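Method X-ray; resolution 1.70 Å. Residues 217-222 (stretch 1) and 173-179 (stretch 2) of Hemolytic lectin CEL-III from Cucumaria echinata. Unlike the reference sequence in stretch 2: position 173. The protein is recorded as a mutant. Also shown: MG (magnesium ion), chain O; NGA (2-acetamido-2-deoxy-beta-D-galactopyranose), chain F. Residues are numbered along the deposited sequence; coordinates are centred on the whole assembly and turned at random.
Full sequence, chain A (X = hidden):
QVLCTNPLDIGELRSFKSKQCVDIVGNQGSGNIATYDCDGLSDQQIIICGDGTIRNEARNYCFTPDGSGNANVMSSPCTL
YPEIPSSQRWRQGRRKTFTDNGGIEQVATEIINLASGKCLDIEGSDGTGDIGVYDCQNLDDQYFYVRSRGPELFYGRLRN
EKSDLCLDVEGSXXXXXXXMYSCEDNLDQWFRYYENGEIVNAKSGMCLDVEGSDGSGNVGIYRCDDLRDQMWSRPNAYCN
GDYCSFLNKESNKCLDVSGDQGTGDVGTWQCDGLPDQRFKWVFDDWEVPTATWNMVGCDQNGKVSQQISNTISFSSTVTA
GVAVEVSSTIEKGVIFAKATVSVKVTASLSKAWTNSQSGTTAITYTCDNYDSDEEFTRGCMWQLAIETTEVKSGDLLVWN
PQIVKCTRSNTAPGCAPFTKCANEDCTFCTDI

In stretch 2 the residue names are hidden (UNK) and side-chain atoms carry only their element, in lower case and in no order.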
# COMPACT_ATOMS: atom_id res chain seq x y z
N GLY A 217 -1.89 7.99 -28.49
CA GLY A 217 -2.29 9.39 -28.35
C GLY A 217 -1.66 10.09 -27.17
O GLY A 217 -0.56 9.74 -26.73
N ASN A 218 -2.35 11.11 -26.68
CA ASN A 218 -1.75 12.01 -25.73
C ASN A 218 -1.64 11.36 -24.36
O ASN A 218 -2.51 10.61 -23.95
CB ASN A 218 -2.60 13.29 -25.64
CG ASN A 218 -1.91 14.41 -24.88
OD1 ASN A 218 -0.70 14.44 -24.75
ND2 ASN A 218 -2.71 15.36 -24.39
N VAL A 219 -0.53 11.61 -23.68
CA VAL A 219 -0.29 11.01 -22.38
C VAL A 219 -0.54 12.07 -21.32
O VAL A 219 -0.17 13.23 -21.48
CB VAL A 219 1.14 10.43 -22.32
CG1 VAL A 219 1.59 10.17 -20.87
CG2 VAL A 219 1.17 9.10 -23.11
N GLY A 220 -1.21 11.65 -20.24
CA GLY A 220 -1.47 12.50 -19.07
C GLY A 220 -1.53 11.63 -17.84
O GLY A 220 -1.18 10.43 -17.87
N ILE A 221 -1.99 12.21 -16.74
CA ILE A 221 -2.21 11.44 -15.51
C ILE A 221 -3.71 11.31 -15.29
O ILE A 221 -4.43 12.31 -15.31
CB ILE A 221 -1.58 12.13 -14.27
CG1 ILE A 221 -0.09 12.42 -14.47
CG2 ILE A 221 -1.79 11.28 -13.00
CD1 ILE A 221 0.78 11.17 -14.70
N TYR A 222 -4.16 10.08 -15.04
CA TYR A 222 -5.57 9.79 -14.88
C TYR A 222 -5.80 8.72 -13.84
O TYR A 222 -4.88 7.98 -13.46
CB TYR A 222 -6.09 9.29 -16.22
CG TYR A 222 -7.59 9.24 -16.40
CD1 TYR A 222 -8.33 10.32 -16.50
CD2 TYR A 222 -8.22 8.10 -16.58
CE1 TYR A 222 -9.73 10.25 -16.71
CE2 TYR A 222 -9.60 8.05 -16.81
CZ TYR A 222 -10.34 9.12 -16.88
OH TYR A 222 -11.70 9.06 -17.14
N UNK A 173 -0.12 19.62 -8.98
CA UNK A 173 -1.00 18.72 -8.23
C UNK A 173 -0.92 17.26 -8.72
O UNK A 173 -1.58 16.36 -8.16
o UNK A 173 -2.28 19.10 -10.69
c UNK A 173 -2.46 19.22 -8.27
c UNK A 173 -3.03 19.31 -9.69
o UNK A 173 -4.25 19.60 -9.81
N UNK A 174 -0.12 17.03 -9.75
CA UNK A 174 0.05 15.68 -10.27
C UNK A 174 -1.13 15.22 -11.09
O UNK A 174 -1.30 14.03 -11.34
N UNK A 175 -1.96 16.17 -11.53
CA UNK A 175 -3.13 15.83 -12.33
C UNK A 175 -3.04 16.54 -13.68
O UNK A 175 -2.59 17.67 -13.75
c UNK A 175 -5.84 15.66 -8.12
c UNK A 175 -4.41 16.23 -11.59
n UNK A 175 -7.12 16.04 -7.45
c UNK A 175 -4.57 15.50 -10.26
c UNK A 175 -5.90 15.88 -9.62
N UNK A 176 -3.42 15.84 -14.74
CA UNK A 176 -3.56 16.48 -16.05
C UNK A 176 -2.50 16.08 -17.07
O UNK A 176 -1.95 14.97 -17.01
N UNK A 177 -2.23 16.99 -18.00
CA UNK A 177 -1.38 16.67 -19.14
C UNK A 177 0.06 16.40 -18.73
O UNK A 177 0.57 17.02 -17.80
c UNK A 177 -0.62 17.37 -21.44
o UNK A 177 -0.85 16.28 -22.00
c UNK A 177 -1.39 17.77 -20.18
n UNK A 177 0.31 18.23 -21.87
N UNK A 178 0.69 15.46 -19.44
CA UNK A 178 2.09 15.14 -19.19
C UNK A 178 2.92 15.70 -20.35
O UNK A 178 2.52 15.59 -21.51
c UNK A 178 1.89 13.22 -17.57
c UNK A 178 3.80 13.27 -19.21
c UNK A 178 2.32 13.63 -18.99
N UNK A 179 4.03 16.35 -20.01
CA UNK A 179 4.86 17.06 -20.98
C UNK A 179 6.28 17.14 -20.42
O UNK A 179 6.53 16.71 -19.28
c UNK A 179 4.19 20.94 -20.64
c UNK A 179 4.31 18.48 -21.21
c UNK A 179 4.39 19.53 -20.08
c UNK A 179 3.34 19.24 -18.99
MG MG O . 0.80 14.91 -23.03
C1 NGA F . -10.82 8.85 -21.73
C2 NGA F . -10.40 7.42 -21.35
C3 NGA F . -9.64 7.38 -20.01
C4 NGA F . -8.53 8.43 -19.98
C5 NGA F . -9.09 9.80 -20.39
C6 NGA F . -8.01 10.87 -20.43
C7 NGA F . -11.95 5.62 -21.99
C8 NGA F . -13.24 4.92 -21.66
N2 NGA F . -11.61 6.62 -21.15
O1 NGA F . -11.31 8.94 -23.08
O3 NGA F . -9.03 6.13 -19.79
O4 NGA F . -7.47 8.04 -20.87
O5 NGA F . -9.67 9.71 -21.69
O6 NGA F . -8.60 12.10 -20.92
O7 NGA F . -11.29 5.28 -22.97
O HOH W 1 -5.72 13.97 -13.87

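Position 173 carries two side-chain carbons, the second bearing two oxygens, the pattern of a carboxylate one methylene from the backbone. It does not reach stretch 1; instead one oxygen accepts a hydrogen bond from the backbone N of position 175, 3.1 Å away. This is D173, which differs from the reference sequence.

Position 174 has no side-chain atoms, and its phi of 76° favours glycine. Its carbonyl O lies 3.2 Å from I221 CG2, so the backbone itself packs against the isoleucine. The residue is G174.

Position 175 shows four carbons in a row ending in nitrogen. The CA-to-CB bond points away from stretch 1, and the long chain is exposed, as suits a charged amine. It is K175, whose backbone N donates the bond to D173 OD1.

Position 176 again lacks side-chain atoms. With phi 110° and psi -152°, a CB would be jammed against the preceding carbonyl O, which calls for glycine: G176. Its own O accepts a hydrogen bond from I221 N at 2.8 Å.

Position 177 has two carbons, the second carrying one oxygen and one nitrogen, a short amide. The oxygen lies 2.4 Å from MG and accepts a weak hydrogen bond from N218 ND2 at 3.2 Å, while the nitrogen is hydrogen-bonded elsewhere in the structure. An amide thus supplies both a metal ligand and a donor: N177.

Position 178 bears one carbon that carries two more, a beta-branched apolar group. Its CA-to-CB bond points toward stretch 1, and the buried side chain meets V219 and I221. This is V178; its CG2 is 3.7 Å from I221 CD1, and its CB is 4.0 Å from V219 CG1.

Position 179 has four carbons, forked at the second, and makes no contact with stretch 1. The pattern identifies L179.

The contact joins two antiparallel strands. V178 N donates to V219 O at 3.1 Å, and the bond from I221 N to G176 O completes the backbone ladder. Between these bonds, G220 CA lies 4.2 Å from N177 CA; a CB on G220 would clash with G176 O, so glycine permits this close approach. Magnesium ties the strands together at one end, bound by N177 OD1 and V178 O on one side and by N218 OD1 and V219 O on the other. Nearer the other end, a water donates to I221 O at 2.5 Å and accepts a weak bond from G176 N at 3.1 Å.

Stretch 2 173-179: DGKGNVL
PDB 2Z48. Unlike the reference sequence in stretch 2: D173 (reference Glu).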